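Local atomic coordinates of type IV pilus secretin PilQ family protein (Vibrio cholerae, PDB entry 6W6M), a protein that probably forms the outer-membrane secretin channel through which the type IV competence pilus passes during natural DNA uptake in Vibrio cholerae. Residues A325-V330 and A460-K465; L478-T483 and I562-K567. All coordinates share one frame; numbering follows the deposited sequence.

Contact 1 (A325-V330 and A460-K465)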
loop_
_atom_site.group_PDB
_atom_site.type_symbol
_atom_site.label_atom_id
_atom_site.label_comp_id
_atom_site.label_asym_id
_atom_site.label_seq_id
_atom_site.Cartn_x
_atom_site.Cartn_y
_atom_site.Cartn_z
ATOM N N ALA A 325 -11.773 -23.561 -46.905
ATOM C CA ALA A 325 -10.395 -23.966 -46.671
ATOM C C ALA A 325 -10.274 -25.482 -46.710
ATOM O O ALA A 325 -11.241 -26.209 -46.515
ATOM C CB ALA A 325 -9.885 -23.418 -45.337
ATOM N N ARG A 326 -9.065 -25.964 -46.977
ATOM C CA ARG A 326 -8.840 -27.403 -47.057
ATOM C C ARG A 326 -7.444 -27.746 -46.564
ATOM O O ARG A 326 -6.459 -27.296 -47.143
ATOM C CB ARG A 326 -9.023 -27.903 -48.485
ATOM C CG ARG A 326 -9.331 -29.354 -48.568
ATOM C CD ARG A 326 -9.197 -29.860 -49.968
ATOM N NE ARG A 326 -9.756 -31.198 -50.095
ATOM C CZ ARG A 326 -9.226 -32.158 -50.839
ATOM N NH1 ARG A 326 -8.111 -31.929 -51.517
ATOM N NH2 ARG A 326 -9.799 -33.351 -50.895
ATOM N N ILE A 327 -7.359 -28.561 -45.520
ATOM C CA ILE A 327 -6.093 -28.941 -44.914
ATOM C C ILE A 327 -5.892 -30.426 -45.155
ATOM O O ILE A 327 -6.754 -31.232 -44.792
ATOM C CB ILE A 327 -6.063 -28.624 -43.413
ATOM C CG1 ILE A 327 -6.113 -27.119 -43.197
ATOM C CG2 ILE A 327 -4.827 -29.200 -42.771
ATOM C CD1 ILE A 327 -6.347 -26.728 -41.788
ATOM N N VAL A 328 -4.769 -30.786 -45.771
ATOM C CA VAL A 328 -4.485 -32.168 -46.136
ATOM C C VAL A 328 -3.137 -32.575 -45.559
ATOM O O VAL A 328 -2.170 -31.812 -45.635
ATOM C CB VAL A 328 -4.496 -32.355 -47.666
ATOM C CG1 VAL A 328 -4.319 -33.798 -48.016
ATOM C CG2 VAL A 328 -5.780 -31.843 -48.248
ATOM N N THR A 329 -3.064 -33.777 -44.990
ATOM C CA THR A 329 -1.774 -34.272 -44.523
ATOM C C THR A 329 -1.606 -35.755 -44.828
ATOM O O THR A 329 -2.562 -36.529 -44.751
ATOM C CB THR A 329 -1.574 -34.030 -43.027
ATOM O OG1 THR A 329 -0.222 -34.343 -42.681
ATOM C CG2 THR A 329 -2.480 -34.890 -42.214
ATOM N N VAL A 330 -0.375 -36.135 -45.169
ATOM C CA VAL A 330 -0.024 -37.499 -45.552
ATOM C C VAL A 330 1.251 -37.914 -44.828
ATOM O O VAL A 330 2.210 -37.143 -44.747
ATOM C CB VAL A 330 0.154 -37.623 -47.082
ATOM C CG1 VAL A 330 0.647 -38.986 -47.453
ATOM C CG2 VAL A 330 -1.143 -37.341 -47.800
ATOM N N ALA A 460 -7.960 -24.995 -28.260
ATOM C CA ALA A 460 -7.339 -26.010 -29.096
ATOM C C ALA A 460 -8.414 -26.438 -30.086
ATOM O O ALA A 460 -9.177 -27.367 -29.823
ATOM C CB ALA A 460 -6.824 -27.161 -28.265
ATOM N N VAL A 461 -8.491 -25.731 -31.212
ATOM C CA VAL A 461 -9.606 -25.828 -32.139
ATOM C C VAL A 461 -9.081 -25.973 -33.561
ATOM O O VAL A 461 -7.929 -25.681 -33.857
ATOM C CB VAL A 461 -10.547 -24.605 -32.051
ATOM C CG1 VAL A 461 -11.201 -24.525 -30.699
ATOM C CG2 VAL A 461 -9.791 -23.336 -32.346
ATOM N N LEU A 462 -9.942 -26.499 -34.434
ATOM C CA LEU A 462 -9.768 -26.355 -35.902
ATOM C C LEU A 462 -10.628 -25.183 -36.386
ATOM O O LEU A 462 -11.858 -25.318 -36.375
ATOM C CB LEU A 462 -10.190 -27.666 -36.573
ATOM C CG LEU A 462 -10.579 -27.565 -38.045
ATOM C CD1 LEU A 462 -9.347 -27.561 -38.934
ATOM C CD2 LEU A 462 -11.509 -28.703 -38.434
ATOM N N SER A 463 -9.995 -24.074 -36.776
ATOM C CA SER A 463 -10.720 -22.830 -36.960
ATOM C C SER A 463 -10.372 -22.138 -38.265
ATOM O O SER A 463 -9.246 -22.225 -38.761
ATOM C CB SER A 463 -10.463 -21.866 -35.814
ATOM O OG SER A 463 -9.112 -21.476 -35.761
ATOM N N LEU A 464 -11.364 -21.427 -38.795
ATOM C CA LEU A 464 -11.205 -20.539 -39.935
ATOM C C LEU A 464 -11.710 -19.152 -39.573
ATOM O O LEU A 464 -12.815 -19.005 -39.054
ATOM C CB LEU A 464 -11.955 -21.067 -41.153
ATOM C CG LEU A 464 -11.942 -20.206 -42.413
ATOM C CD1 LEU A 464 -10.543 -20.042 -42.954
ATOM C CD2 LEU A 464 -12.850 -20.796 -43.459
ATOM N N LYS A 465 -10.899 -18.137 -39.867
ATOM C CA LYS A 465 -11.204 -16.746 -39.555
ATOM C C LYS A 465 -10.895 -15.901 -40.777
ATOM O O LYS A 465 -9.746 -15.886 -41.230
ATOM C CB LYS A 465 -10.365 -16.283 -38.379
ATOM C CG LYS A 465 -11.103 -15.535 -37.331
ATOM C CD LYS A 465 -10.259 -15.439 -36.099
ATOM C CE LYS A 465 -9.795 -16.809 -35.682
ATOM N NZ LYS A 465 -10.937 -17.747 -35.516
#
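Two apolar pairs join A325-V330 to A460-K465: Ala325 with Leu464, and Ile327 with Leu462. The strands are closest at the first pair, where the CA atoms of Ala325 and Leu464 lie 7.6 Å apart. A single methyl suits this narrow spacing, and Ala325 CB lies 4.2 Å from CD1 of Leu464. Leu464 supplies the reach, because its CG stands anti to the backbone N (chi1 177°) and carries the branch toward the other strand. At the second pair the CA atoms of Ile327 and Leu462 are 10.1 Å apart, and the wider spacing is bridged by Ile327, longer than Ala325, together with another leucine. Ile327 extends its CD1 (chi2 169°) to 4.2 Å from CD1 of Leu462, a tip-to-tip meeting of methyls. No hydrogen bond links the two segments, which meet through apolar contact.

Val482 and Gln484 of strand 475-493 pack beside Ile327, and Gln525 of a neighbouring subunit touches Leu462. Against these four buried apolar residues stand the outward faces of the strands, where the charged Arg326 and Lys465 reach solvent; the buried Ser463 OG and Thr483 OG1 share a hydrogen bond. This is face-to-face packing of two beta sheets through an apolar interface, consistent with the double-walled barrel of the secretin family, in which an inner layer lines the outer barrel.

Contact 2 (L478-T483 and I562-K567)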
loop_
_atom_site.group_PDB
_atom_site.type_symbol
_atom_site.label_atom_id
_atom_site.label_comp_id
_atom_site.label_asym_id
_atom_site.label_seq_id
_atom_site.Cartn_x
_atom_site.Cartn_y
_atom_site.Cartn_z
ATOM N N LEU A 478 -8.229 -11.576 -49.659
ATOM C CA LEU A 478 -8.622 -12.272 -48.440
ATOM C C LEU A 478 -7.605 -12.046 -47.333
ATOM O O LEU A 478 -6.408 -12.268 -47.539
ATOM C CB LEU A 478 -8.777 -13.769 -48.701
ATOM C CG LEU A 478 -9.875 -14.257 -49.646
ATOM C CD1 LEU A 478 -9.744 -15.735 -49.862
ATOM C CD2 LEU A 478 -11.248 -13.934 -49.130
ATOM N N ASP A 479 -8.087 -11.628 -46.158
ATOM C CA ASP A 479 -7.275 -11.655 -44.909
ATOM C C ASP A 479 -7.574 -12.938 -44.126
ATOM O O ASP A 479 -8.692 -13.055 -43.599
ATOM C CB ASP A 479 -7.554 -10.428 -44.037
ATOM C CG ASP A 479 -6.893 -9.157 -44.540
ATOM O OD1 ASP A 479 -5.925 -9.268 -45.317
ATOM O OD2 ASP A 479 -7.353 -8.067 -44.148
ATOM N N LEU A 480 -6.599 -13.847 -44.043
ATOM C CA LEU A 480 -6.869 -15.282 -43.755
ATOM C C LEU A 480 -6.173 -15.674 -42.448
ATOM O O LEU A 480 -4.988 -15.338 -42.290
ATOM C CB LEU A 480 -6.339 -16.124 -44.920
ATOM C CG LEU A 480 -7.037 -15.909 -46.260
ATOM C CD1 LEU A 480 -6.332 -16.684 -47.361
ATOM C CD2 LEU A 480 -8.500 -16.311 -46.178
ATOM N N SER A 481 -6.887 -16.369 -41.559
ATOM C CA SER A 481 -6.242 -17.187 -40.499
ATOM C C SER A 481 -6.839 -18.597 -40.506
ATOM O O SER A 481 -8.068 -18.712 -40.398
ATOM C CB SER A 481 -6.402 -16.538 -39.151
ATOM O OG SER A 481 -5.139 -16.227 -38.589
ATOM N N VAL A 482 -5.996 -19.623 -40.628
ATOM C CA VAL A 482 -6.493 -21.035 -40.587
ATOM C C VAL A 482 -5.642 -21.844 -39.598
ATOM O O VAL A 482 -4.418 -21.893 -39.800
ATOM C CB VAL A 482 -6.436 -21.673 -41.988
ATOM C CG1 VAL A 482 -6.914 -23.115 -41.981
ATOM C CG2 VAL A 482 -7.194 -20.856 -43.021
ATOM N N THR A 483 -6.250 -22.448 -38.564
ATOM C CA THR A 483 -5.469 -23.200 -37.588
ATOM C C THR A 483 -6.056 -24.584 -37.367
ATOM O O THR A 483 -7.233 -24.829 -37.621
ATOM C CB THR A 483 -5.369 -22.498 -36.215
ATOM O OG1 THR A 483 -6.498 -22.836 -35.406
ATOM C CG2 THR A 483 -5.299 -20.998 -36.349
ATOM N N ILE A 562 -2.202 -26.610 -47.509
ATOM C CA ILE A 562 -3.398 -25.826 -47.206
ATOM C C ILE A 562 -3.891 -25.128 -48.469
ATOM O O ILE A 562 -3.129 -24.417 -49.124
ATOM C CB ILE A 562 -3.129 -24.803 -46.088
ATOM C CG1 ILE A 562 -2.839 -25.527 -44.773
ATOM C CG2 ILE A 562 -4.312 -23.888 -45.916
ATOM C CD1 ILE A 562 -2.315 -24.660 -43.686
ATOM N N PHE A 563 -5.163 -25.336 -48.811
ATOM C CA PHE A 563 -5.816 -24.737 -49.969
ATOM C C PHE A 563 -6.937 -23.804 -49.530
ATOM O O PHE A 563 -7.497 -23.951 -48.446
ATOM C CB PHE A 563 -6.441 -25.786 -50.899
ATOM C CG PHE A 563 -5.494 -26.818 -51.395
ATOM C CD1 PHE A 563 -5.252 -27.961 -50.666
ATOM C CD2 PHE A 563 -4.878 -26.674 -52.614
ATOM C CE1 PHE A 563 -4.393 -28.920 -51.129
ATOM C CE2 PHE A 563 -4.017 -27.633 -53.078
ATOM C CZ PHE A 563 -3.776 -28.757 -52.333
ATOM N N VAL A 564 -7.307 -22.877 -50.413
ATOM C CA VAL A 564 -8.466 -22.021 -50.193
ATOM C C VAL A 564 -9.115 -21.725 -51.534
ATOM O O VAL A 564 -8.443 -21.636 -52.561
ATOM C CB VAL A 564 -8.094 -20.720 -49.443
ATOM C CG1 VAL A 564 -7.144 -19.875 -50.239
ATOM C CG2 VAL A 564 -9.327 -19.934 -49.121
ATOM N N THR A 565 -10.440 -21.595 -51.526
ATOM C CA THR A 565 -11.195 -21.266 -52.732
ATOM C C THR A 565 -12.428 -20.427 -52.411
ATOM O O THR A 565 -13.351 -20.905 -51.750
ATOM C CB THR A 565 -11.594 -22.536 -53.488
ATOM O OG1 THR A 565 -12.505 -22.210 -54.537
ATOM C CG2 THR A 565 -12.225 -23.539 -52.574
ATOM N N PRO A 566 -12.471 -19.177 -52.851
ATOM C CA PRO A 566 -13.647 -18.336 -52.629
ATOM C C PRO A 566 -14.613 -18.387 -53.809
ATOM O O PRO A 566 -14.347 -19.001 -54.838
ATOM C CB PRO A 566 -13.031 -16.947 -52.485
ATOM C CG PRO A 566 -11.879 -16.992 -53.389
ATOM C CD PRO A 566 -11.353 -18.399 -53.397
ATOM N N LYS A 567 -15.792 -17.803 -53.602
ATOM C CA LYS A 567 -16.859 -17.778 -54.602
ATOM C C LYS A 567 -17.903 -16.721 -54.252
ATOM O O LYS A 567 -18.309 -16.602 -53.101
ATOM C CB LYS A 567 -17.550 -19.143 -54.678
ATOM C CG LYS A 567 -18.443 -19.332 -55.890
ATOM C CD LYS A 567 -17.650 -19.207 -57.179
ATOM C CE LYS A 567 -18.521 -19.480 -58.393
ATOM N NZ LYS A 567 -17.766 -19.297 -59.663
#
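Leu478 projects into the hollow between Val564 and Pro566, and its CD1 touches both. That methyl is 4.3 Å from CG2 of Val564 and equally 4.3 Å from CG of Pro566, so one leucine branch rests against a valine methyl and, in a direction roughly at right angles to it, CG of the proline ring. Its chi2 of 174° stretches CD1 out in line with the chain, which lets it reach across two short segments whose axes come no nearer than 10.0 Å.

Val564 is the answering bump. Its beta-branched fork offers one methyl to each leucine: CG2 to Leu478, and CG1 to Leu480, whose CD1 lies 4.4 Å from it. The three side chains therefore alternate, with valine between two leucines that adopt the same extended shape. Leucine suits L478-T483 because it is long enough to span the gap; the shorter valine and the compact proline suit the strand that receives it.

Farther along, the fit is looser, for Val482 CG1 and Ile562 CG2 stay 4.8 Å apart. Val510 and Val466 also touch Leu480, and Leu520 and Val518 pack against Val564, so neighbouring strands extend the apolar packing.

The two short segments make 136° between their N-to-C directions, well short of antiparallel, and share no hydrogen bond. Asp479, which follows Leu478, packs on Lys263 of a neighbouring subunit. Such interlocking of apolar side chains is face-to-face packing of two sheet layers, consistent with the double-walled barrel of the secretins.

Contacts 1 and 2 are two patches of one interface between the same pair of sheets, their centres about 10 Å apart. Each sheet gives one strand to each contact. In one layer, strands 320-347 and 549-568 are neighbours, joined where Arg326 O lies 2.9 Å from Phe563 N, a probable hydrogen bond. In the other, strands 456-471 and 475-493 are consecutive, and Lys465 O lies 2.9 Å from Ser481 N, also a probable hydrogen bond. Leu464 packs against Val482 within this second layer, so the apolar surface runs on from one patch to the other. Together they bind the layers into the subunit's part of what is probably the channel wall.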